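Peroxidase (Cellulomonas bogoriensis 69B4 = DSM 16987, PDB 6QZO) binds heme b and, as a member of the DyP-type peroxidase family, probably oxidises its substrates at the expense of hydrogen peroxide. Local coordinates at residues Val73-Leu78 against Leu99-Gly104; Leu85-Pro90 against Leu155-Arg160; Asp150-Leu155 against Val175-Arg180. All blocks are in the same frame, centred on the assembly; numbering follows the deposited sequence.

Contact 1: residues Val73-Leu78 against Leu99-Gly104; sequences VDIERL and LTVTVG
Ile-75 and Val-101 meet without any ring, amide or carboxylate between them, and the flat element of this contact is the sheet itself. Strand 100-105 turns Val-101 and Val-103 to helix 61-78, and Leu-99, just before it, points the same way; the other face carries Thr-100 and Thr-102, and the strand is the outermost on its side within the chain. With strand order 2-3-1-4 and two helices in a beta-alpha-beta-beta-alpha-beta sequence, this is a ferredoxin-like fold, and the contact packs its first helix on the strand that follows it.

The backbones come nearest where the CA atoms of Ile-75 and Val-101 are 6.5 Å apart. Ile-75 does most of the touching. Its CG1 lies anti to its own carbonyl carbon (chi1 -65°) and its chain then runs out extended, which carries the tip to the strand although the CB itself does not point there. CG1 rests 3.8 Å from Val-101 CB, and the two side chains cross obliquely. Farther out, CD1 reaches across to Val-103, 4.0 Å from its CG2, so one isoleucine spans two strand residues. Cutting this side chain back to an alanine would probably open a gap over Val-101 and leave Val-103 CG2 without its contact from Ile-75. Leu-162 and Val-161 of helix 152-165 close the same core beside Val-101 and Leu-78.

At the other end Leu-99, its CG anti to the backbone N (chi1 -179°), brings a single methyl group to the helix: CD2 sits 3.6 Å from Leu-78 CB.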
loop_
_atom_site.group_PDB
_atom_site.type_symbol
_atom_site.label_atom_id
_atom_site.label_comp_id
_atom_site.label_asym_id
_atom_site.label_seq_id
_atom_site.Cartn_x
_atom_site.Cartn_y
_atom_site.Cartn_z
ATOM N N VAL A 73 -13.386 -22.020 5.865
ATOM C CA VAL A 73 -12.193 -22.685 6.476
ATOM C C VAL A 73 -11.037 -21.677 6.538
ATOM O O VAL A 73 -10.485 -21.483 7.644
ATOM C CB VAL A 73 -11.797 -23.951 5.703
ATOM C CG1 VAL A 73 -10.531 -24.564 6.262
ATOM C CG2 VAL A 73 -12.924 -24.978 5.709
ATOM N N ASP A 74 -10.716 -21.035 5.408
ATOM C CA ASP A 74 -9.557 -20.112 5.273
ATOM C C ASP A 74 -9.758 -18.901 6.192
ATOM O O ASP A 74 -8.792 -18.488 6.837
ATOM C CB ASP A 74 -9.342 -19.689 3.819
ATOM C CG ASP A 74 -8.692 -20.774 2.958
ATOM O OD1 ASP A 74 -8.136 -21.720 3.545
ATOM O OD2 ASP A 74 -8.751 -20.651 1.705
ATOM N N ILE A 75 -10.971 -18.358 6.258
ATOM C CA ILE A 75 -11.279 -17.202 7.144
ATOM C C ILE A 75 -11.064 -17.632 8.600
ATOM O O ILE A 75 -10.422 -16.878 9.351
ATOM C CB ILE A 75 -12.703 -16.674 6.906
ATOM C CG1 ILE A 75 -12.871 -16.097 5.503
ATOM C CG2 ILE A 75 -13.064 -15.636 7.964
ATOM C CD1 ILE A 75 -14.309 -15.836 5.136
ATOM N N GLU A 76 -11.587 -18.792 8.993
ATOM C CA GLU A 76 -11.522 -19.251 10.405
ATOM C C GLU A 76 -10.056 -19.455 10.802
ATOM O O GLU A 76 -9.703 -19.163 11.966
ATOM C CB GLU A 76 -12.357 -20.521 10.607
ATOM C CG GLU A 76 -13.858 -20.274 10.591
ATOM C CD GLU A 76 -14.740 -21.486 10.838
ATOM O OE1 GLU A 76 -14.206 -22.578 11.012
ATOM O OE2 GLU A 76 -15.954 -21.310 10.969
ATOM N N ARG A 77 -9.232 -19.930 9.864
ATOM C CA ARG A 77 -7.786 -20.201 10.088
ATOM C C ARG A 77 -6.974 -18.904 10.069
ATOM O O ARG A 77 -6.285 -18.632 11.062
ATOM C CB ARG A 77 -7.261 -21.155 9.018
ATOM C CG ARG A 77 -7.491 -22.614 9.367
ATOM C CD ARG A 77 -7.600 -23.516 8.162
ATOM N NE ARG A 77 -7.781 -24.869 8.656
ATOM C CZ ARG A 77 -6.800 -25.608 9.165
ATOM N NH1 ARG A 77 -5.563 -25.158 9.199
ATOM N NH2 ARG A 77 -7.059 -26.821 9.604
ATOM N N LEU A 78 -7.015 -18.156 8.971
ATOM C CA LEU A 78 -6.134 -16.965 8.771
ATOM C C LEU A 78 -6.380 -15.958 9.908
ATOM O O LEU A 78 -5.391 -15.456 10.469
ATOM C CB LEU A 78 -6.379 -16.348 7.389
ATOM C CG LEU A 78 -5.946 -17.203 6.192
ATOM C CD1 LEU A 78 -6.514 -16.651 4.888
ATOM C CD2 LEU A 78 -4.430 -17.291 6.094
ATOM N N LEU A 99 -6.835 -9.417 11.590
ATOM C CA LEU A 99 -7.383 -9.765 10.251
ATOM C C LEU A 99 -8.895 -9.991 10.372
ATOM O O LEU A 99 -9.293 -10.737 11.285
ATOM C CB LEU A 99 -6.717 -11.030 9.708
ATOM C CG LEU A 99 -7.179 -11.471 8.319
ATOM C CD1 LEU A 99 -6.906 -10.391 7.288
ATOM C CD2 LEU A 99 -6.479 -12.769 7.916
ATOM N N THR A 100 -9.671 -9.369 9.473
ATOM C CA THR A 100 -11.088 -9.702 9.180
ATOM C C THR A 100 -11.252 -9.921 7.675
ATOM O O THR A 100 -10.503 -9.292 6.896
ATOM C CB THR A 100 -12.059 -8.600 9.633
ATOM O OG1 THR A 100 -11.780 -7.381 8.939
ATOM C CG2 THR A 100 -12.017 -8.357 11.123
ATOM N N VAL A 101 -12.170 -10.811 7.306
ATOM C CA VAL A 101 -12.671 -11.007 5.919
ATOM C C VAL A 101 -14.179 -10.862 6.007
ATOM O O VAL A 101 -14.768 -11.567 6.857
ATOM C CB VAL A 101 -12.276 -12.379 5.344
ATOM C CG1 VAL A 101 -12.750 -12.560 3.902
ATOM C CG2 VAL A 101 -10.775 -12.594 5.437
ATOM N N THR A 102 -14.758 -9.940 5.243
ATOM C CA THR A 102 -16.223 -9.727 5.143
ATOM C C THR A 102 -16.637 -10.140 3.733
ATOM O O THR A 102 -16.005 -9.621 2.770
ATOM C CB THR A 102 -16.581 -8.268 5.449
ATOM O OG1 THR A 102 -15.928 -7.861 6.663
ATOM C CG2 THR A 102 -18.071 -8.044 5.553
ATOM N N VAL A 103 -17.594 -11.071 3.622
ATOM C CA VAL A 103 -18.065 -11.624 2.317
ATOM C C VAL A 103 -19.371 -10.931 1.941
ATOM O O VAL A 103 -20.302 -10.909 2.768
ATOM C CB VAL A 103 -18.271 -13.149 2.391
ATOM C CG1 VAL A 103 -18.601 -13.745 1.031
ATOM C CG2 VAL A 103 -17.058 -13.832 2.995
ATOM N N GLY A 104 -19.425 -10.400 0.723
ATOM C CA GLY A 104 -20.627 -9.770 0.147
ATOM C C GLY A 104 -20.968 -10.452 -1.156
ATOM O O GLY A 104 -20.027 -10.875 -1.882
#

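Contact 2: residues Leu85-Pro90 against Leu155-Arg160; sequences LADSEP and LAHAVR
A His-carboxylate hydrogen bond between His-157 and Asp-87 ties the loop 85-90 to helix 152-165, next to the surface shared with the second subunit and away from the heme. His-157 NE2 donates to Asp-87 OD2 at 2.7 Å with an N-H...O angle of 158°. OD2 lies near the ring plane, at the edge; seen from the acid, the donor arrives on the syn side but 34° out of the carboxylate plane. The planes of the two groups are 44° apart. His-157 reaches the loop because its CG stands anti to the backbone N, which aims the ring outward from the helix. OD2 also accepts from Gly-84 N, so two donors grip one oxygen, and the nearby negative charge would probably favour a protonated imidazole.

The loop folds back through an Asx turn in which Glu-89 N donates to Asp-87 OD1 at 3.1 Å, although the place of OD1 is less certain. Beyond it, Glu-89 CB packs 3.8 Å from His-157 CE1. The Glu-89 chain bends at chi2, and Ser-88 OG donates to its OE2 at 2.6 Å from above the carboxylate plane. That same OE2 forms a salt bridge with Arg-251 of the second subunit, while Arg-160, whose CG is 4.4 Å from Glu-89 OE1, sends its guanidinium to Ser-322, Asp-241 and Asp-244 of that subunit.

Helix 152-165 thus holds the loop through His-157 and, farther along, through Glu-165, which accepts from Ala-86 N, while its Leu-155, Ala-158 and Val-159 pack on strands 47-55 and 143-149.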
loop_
_atom_site.group_PDB
_atom_site.type_symbol
_atom_site.label_atom_id
_atom_site.label_comp_id
_atom_site.label_asym_id
_atom_site.label_seq_id
_atom_site.Cartn_x
_atom_site.Cartn_y
_atom_site.Cartn_z
ATOM N N LEU A 85 -6.111 -23.457 3.950
ATOM C CA LEU A 85 -6.221 -24.816 3.358
ATOM C C LEU A 85 -5.276 -24.865 2.147
ATOM O O LEU A 85 -4.377 -25.743 2.148
ATOM C CB LEU A 85 -7.701 -25.022 3.005
ATOM C CG LEU A 85 -8.073 -26.154 2.049
ATOM C CD1 LEU A 85 -7.583 -27.501 2.525
ATOM C CD2 LEU A 85 -9.580 -26.182 1.859
ATOM N N ALA A 86 -5.418 -23.924 1.195
ATOM C CA ALA A 86 -4.512 -23.816 0.021
ATOM C C ALA A 86 -3.374 -22.839 0.354
ATOM O O ALA A 86 -3.290 -21.767 -0.337
ATOM C CB ALA A 86 -5.280 -23.375 -1.217
ATOM N N ASP A 87 -2.564 -23.154 1.379
ATOM C CA ASP A 87 -1.587 -22.196 1.979
ATOM C C ASP A 87 -0.203 -22.859 2.052
ATOM O O ASP A 87 0.065 -23.638 2.969
ATOM C CB ASP A 87 -2.081 -21.661 3.317
ATOM C CG ASP A 87 -1.279 -20.477 3.848
ATOM O OD1 ASP A 87 -0.153 -20.237 3.348
ATOM O OD2 ASP A 87 -1.759 -19.842 4.807
ATOM N N SER A 88 0.635 -22.512 1.076
ATOM C CA SER A 88 2.017 -22.992 0.875
ATOM C C SER A 88 3.025 -22.050 1.555
ATOM O O SER A 88 4.229 -22.389 1.522
ATOM C CB SER A 88 2.276 -23.135 -0.613
ATOM O OG SER A 88 1.642 -22.085 -1.347
ATOM N N GLU A 89 2.583 -20.935 2.155
ATOM C CA GLU A 89 3.459 -19.961 2.874
ATOM C C GLU A 89 2.940 -19.761 4.296
ATOM O O GLU A 89 2.539 -18.670 4.684
ATOM C CB GLU A 89 3.558 -18.637 2.120
ATOM C CG GLU A 89 4.167 -18.765 0.733
ATOM C CD GLU A 89 3.163 -19.095 -0.356
ATOM O OE1 GLU A 89 2.176 -18.326 -0.518
ATOM O OE2 GLU A 89 3.346 -20.127 -1.026
ATOM N N PRO A 90 2.920 -20.836 5.119
ATOM C CA PRO A 90 2.305 -20.778 6.444
ATOM C C PRO A 90 2.881 -19.695 7.377
ATOM O O PRO A 90 2.118 -19.141 8.148
ATOM C CB PRO A 90 2.556 -22.184 7.020
ATOM C CG PRO A 90 3.650 -22.796 6.152
ATOM C CD PRO A 90 3.460 -22.172 4.789
ATOM N N LEU A 155 -2.109 -9.080 5.129
ATOM C CA LEU A 155 -3.197 -8.773 4.165
ATOM C C LEU A 155 -2.859 -9.399 2.809
ATOM O O LEU A 155 -3.744 -10.060 2.207
ATOM C CB LEU A 155 -3.340 -7.253 4.081
ATOM C CG LEU A 155 -4.533 -6.750 3.279
ATOM C CD1 LEU A 155 -5.788 -7.199 3.933
ATOM C CD2 LEU A 155 -4.528 -5.230 3.177
ATOM N N ALA A 156 -1.621 -9.189 2.345
ATOM C CA ALA A 156 -1.117 -9.733 1.065
ATOM C C ALA A 156 -1.282 -11.252 1.087
ATOM O O ALA A 156 -1.753 -11.828 0.092
ATOM C CB ALA A 156 0.317 -9.348 0.856
ATOM N N HIS A 157 -0.908 -11.889 2.192
ATOM C CA HIS A 157 -1.003 -13.363 2.335
ATOM C C HIS A 157 -2.464 -13.803 2.266
ATOM O O HIS A 157 -2.765 -14.678 1.439
ATOM C CB HIS A 157 -0.391 -13.857 3.634
ATOM C CG HIS A 157 -0.384 -15.341 3.687
ATOM N ND1 HIS A 157 0.226 -16.088 2.712
ATOM C CD2 HIS A 157 -0.928 -16.209 4.554
ATOM C CE1 HIS A 157 0.072 -17.367 2.997
ATOM N NE2 HIS A 157 -0.636 -17.465 4.119
ATOM N N ALA A 158 -3.321 -13.231 3.115
ATOM C CA ALA A 158 -4.760 -13.560 3.166
ATOM C C ALA A 158 -5.354 -13.489 1.760
ATOM O O ALA A 158 -6.020 -14.451 1.333
ATOM C CB ALA A 158 -5.465 -12.618 4.096
ATOM N N VAL A 159 -5.112 -12.378 1.064
ATOM C CA VAL A 159 -5.632 -12.134 -0.313
ATOM C C VAL A 159 -5.125 -13.245 -1.237
ATOM O O VAL A 159 -5.927 -13.761 -2.053
ATOM C CB VAL A 159 -5.227 -10.730 -0.808
ATOM C CG1 VAL A 159 -5.370 -10.572 -2.316
ATOM C CG2 VAL A 159 -5.998 -9.638 -0.069
ATOM N N ARG A 160 -3.845 -13.597 -1.148
ATOM C CA ARG A 160 -3.235 -14.658 -2.006
ATOM C C ARG A 160 -3.962 -15.983 -1.730
ATOM O O ARG A 160 -4.327 -16.681 -2.700
ATOM C CB ARG A 160 -1.726 -14.732 -1.738
ATOM C CG ARG A 160 -0.998 -15.896 -2.405
ATOM C CD ARG A 160 -0.873 -15.740 -3.897
ATOM N NE ARG A 160 -0.209 -16.852 -4.563
ATOM C CZ ARG A 160 -0.212 -17.052 -5.886
ATOM N NH1 ARG A 160 -0.830 -16.202 -6.686
ATOM N NH2 ARG A 160 0.358 -18.121 -6.414
#

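Contact 3: residues Asp150-Leu155 against Val175-Arg180; sequences DDRTTL and VQRGFR
Arg-152 and Arg-177 bring their guanidinium groups together where the start of helix 152-165 passes strand 170-179, the last strand of the ferredoxin-like sheet. The close part is small. Arg-152 NH2 stands over one face of the Arg-177 guanidinium, 3.3 Å from Arg-177 NH1 and 3.7 Å from its CZ. The two planes are only 10° apart, whereas the chains behind them cross at about a right angle. On the opposite face, Val-175 CG1 lies 3.8 Å above the plane over the centre of the Arg-177 group, so a methyl lies on one face and a guanidinium nitrogen on the other. A bend at chi2 (62°) turns the Arg-152 chain back to the strand, while the Arg-177 chain rises extended to meet it.

The contact as a whole is loose: 94 Å² is buried, and even the two arginines remain partly exposed. Leu-155, although directed at the strand, stays 5.5 Å off. The start of the helix is capped separately, with Asp-151 OD1 accepting from Thr-154 N at 3.1 Å through its anti lone pair and weakly from Thr-153 N.

Phe-179 of the second subunit packs on Arg-152. Asp-313 of that subunit offers its OD2 to Arg-152 NH1 and to Arg-177 NH2 as long, weak ion pairs. The like charges lie close without bonding, and Asp-313, though only at long range, probably eases the concentrated positive charge.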
loop_
_atom_site.group_PDB
_atom_site.type_symbol
_atom_site.label_atom_id
_atom_site.label_comp_id
_atom_site.label_asym_id
_atom_site.label_seq_id
_atom_site.Cartn_x
_atom_site.Cartn_y
_atom_site.Cartn_z
ATOM N N ASP A 150 -4.099 -4.849 10.293
ATOM C CA ASP A 150 -3.146 -3.827 10.790
ATOM C C ASP A 150 -1.744 -4.102 10.242
ATOM O O ASP A 150 -0.806 -3.447 10.730
ATOM C CB ASP A 150 -3.131 -3.799 12.322
ATOM C CG ASP A 150 -4.184 -2.903 12.920
ATOM O OD1 ASP A 150 -4.575 -1.924 12.233
ATOM O OD2 ASP A 150 -4.604 -3.185 14.061
ATOM N N ASP A 151 -1.605 -5.024 9.287
ATOM C CA ASP A 151 -0.298 -5.395 8.681
ATOM C C ASP A 151 -0.483 -5.791 7.216
ATOM O O ASP A 151 -1.356 -6.600 6.932
ATOM C CB ASP A 151 0.369 -6.534 9.448
ATOM C CG ASP A 151 1.790 -6.776 8.969
ATOM O OD1 ASP A 151 1.958 -7.519 7.981
ATOM O OD2 ASP A 151 2.717 -6.151 9.547
ATOM N N ARG A 152 0.371 -5.266 6.334
ATOM C CA ARG A 152 0.248 -5.358 4.860
ATOM C C ARG A 152 0.711 -6.734 4.366
ATOM O O ARG A 152 0.191 -7.195 3.332
ATOM C CB ARG A 152 1.012 -4.219 4.204
ATOM C CG ARG A 152 0.659 -4.029 2.749
ATOM C CD ARG A 152 -0.777 -3.675 2.433
ATOM N NE ARG A 152 -0.758 -3.619 0.989
ATOM C CZ ARG A 152 -0.821 -4.659 0.136
ATOM N NH1 ARG A 152 -0.911 -5.913 0.556
ATOM N NH2 ARG A 152 -0.741 -4.417 -1.159
ATOM N N THR A 153 1.653 -7.365 5.048
ATOM C CA THR A 153 2.127 -8.731 4.698
ATOM C C THR A 153 1.021 -9.734 5.034
ATOM O O THR A 153 0.743 -10.595 4.193
ATOM C CB THR A 153 3.453 -9.060 5.392
ATOM O OG1 THR A 153 4.392 -8.089 4.948
ATOM C CG2 THR A 153 3.951 -10.451 5.080
ATOM N N THR A 154 0.418 -9.615 6.220
ATOM C CA THR A 154 -0.759 -10.419 6.654
ATOM C C THR A 154 -1.868 -10.300 5.606
ATOM O O THR A 154 -2.480 -11.331 5.248
ATOM C CB THR A 154 -1.273 -9.963 8.026
ATOM O OG1 THR A 154 -0.210 -10.025 8.985
ATOM C CG2 THR A 154 -2.435 -10.803 8.507
ATOM N N LEU A 155 -2.109 -9.080 5.129
ATOM C CA LEU A 155 -3.197 -8.773 4.165
ATOM C C LEU A 155 -2.859 -9.399 2.809
ATOM O O LEU A 155 -3.744 -10.060 2.207
ATOM C CB LEU A 155 -3.340 -7.253 4.081
ATOM C CG LEU A 155 -4.533 -6.750 3.279
ATOM C CD1 LEU A 155 -5.788 -7.199 3.933
ATOM C CD2 LEU A 155 -4.528 -5.230 3.177
ATOM N N VAL A 175 -9.334 -5.301 -7.558
ATOM C CA VAL A 175 -8.809 -5.174 -6.168
ATOM C C VAL A 175 -8.581 -3.690 -5.916
ATOM O O VAL A 175 -7.842 -3.066 -6.695
ATOM C CB VAL A 175 -7.502 -5.952 -5.972
ATOM C CG1 VAL A 175 -7.037 -5.906 -4.532
ATOM C CG2 VAL A 175 -7.607 -7.385 -6.461
ATOM N N GLN A 176 -9.225 -3.159 -4.879
ATOM C CA GLN A 176 -9.059 -1.767 -4.414
ATOM C C GLN A 176 -8.368 -1.837 -3.057
ATOM O O GLN A 176 -8.880 -2.523 -2.171
ATOM C CB GLN A 176 -10.420 -1.075 -4.358
ATOM C CG GLN A 176 -11.087 -0.993 -5.728
ATOM C CD GLN A 176 -12.318 -0.118 -5.698
ATOM O OE1 GLN A 176 -12.257 1.067 -5.373
ATOM N NE2 GLN A 176 -13.458 -0.706 -6.030
ATOM N N ARG A 177 -7.218 -1.174 -2.933
ATOM C CA ARG A 177 -6.356 -1.183 -1.733
ATOM C C ARG A 177 -6.458 0.199 -1.102
ATOM O O ARG A 177 -6.510 1.196 -1.843
ATOM C CB ARG A 177 -4.914 -1.531 -2.128
ATOM C CG ARG A 177 -4.830 -2.684 -3.121
ATOM C CD ARG A 177 -3.387 -3.013 -3.503
ATOM N NE ARG A 177 -3.279 -4.283 -4.171
ATOM C CZ ARG A 177 -3.368 -5.470 -3.585
ATOM N NH1 ARG A 177 -3.652 -5.576 -2.290
ATOM N NH2 ARG A 177 -3.230 -6.553 -4.337
ATOM N N GLY A 178 -6.512 0.261 0.222
ATOM C CA GLY A 178 -6.586 1.541 0.941
ATOM C C GLY A 178 -5.901 1.448 2.287
ATOM O O GLY A 178 -5.513 0.312 2.685
ATOM N N PHE A 179 -5.800 2.594 2.969
ATOM C CA PHE A 179 -5.021 2.749 4.213
ATOM C C PHE A 179 -5.568 3.897 5.061
ATOM O O PHE A 179 -6.221 4.841 4.544
ATOM C CB PHE A 179 -3.548 3.006 3.892
ATOM C CG PHE A 179 -3.277 4.206 3.021
ATOM C CD1 PHE A 179 -3.116 5.466 3.579
ATOM C CD2 PHE A 179 -3.155 4.071 1.649
ATOM C CE1 PHE A 179 -2.849 6.566 2.785
ATOM C CE2 PHE A 179 -2.880 5.175 0.858
ATOM C CZ PHE A 179 -2.731 6.421 1.423
ATOM N N ARG A 180 -5.326 3.767 6.364
ATOM C CA ARG A 180 -5.377 4.851 7.371
ATOM C C ARG A 180 -3.988 4.891 8.004
ATOM O O ARG A 180 -3.065 4.270 7.439
ATOM C CB ARG A 180 -6.451 4.564 8.424
ATOM C CG ARG A 180 -7.830 4.263 7.846
ATOM C CD ARG A 180 -8.812 3.887 8.947
ATOM N NE ARG A 180 -10.166 3.834 8.412
ATOM C CZ ARG A 180 -11.269 4.226 9.045
ATOM N NH1 ARG A 180 -11.224 4.744 10.266
ATOM N NH2 ARG A 180 -12.433 4.123 8.427
#

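The three contacts follow the two helices of one ferredoxin-like unit. Contacts 1 and 2 have centres 11 Å apart and touch directly: Asp-74 OD1 is 2.7 Å from Leu-85 N, a probable hydrogen bond, and Leu-78 CD1 packs 3.9 Å from Ala-158 CA. Contacts 2 and 3 use successive turns of helix 152-165, share Leu-155, and both reach the second subunit; their centres are 14 Å apart. Contacts 1 and 3 are also 14 Å apart but do not touch, being joined through the sheet. All lie away from the heme site, where His-292 is the axial ligand: contact 1 concerns the fold alone, contacts 2 and 3 also the dimer, and none directly the pocket.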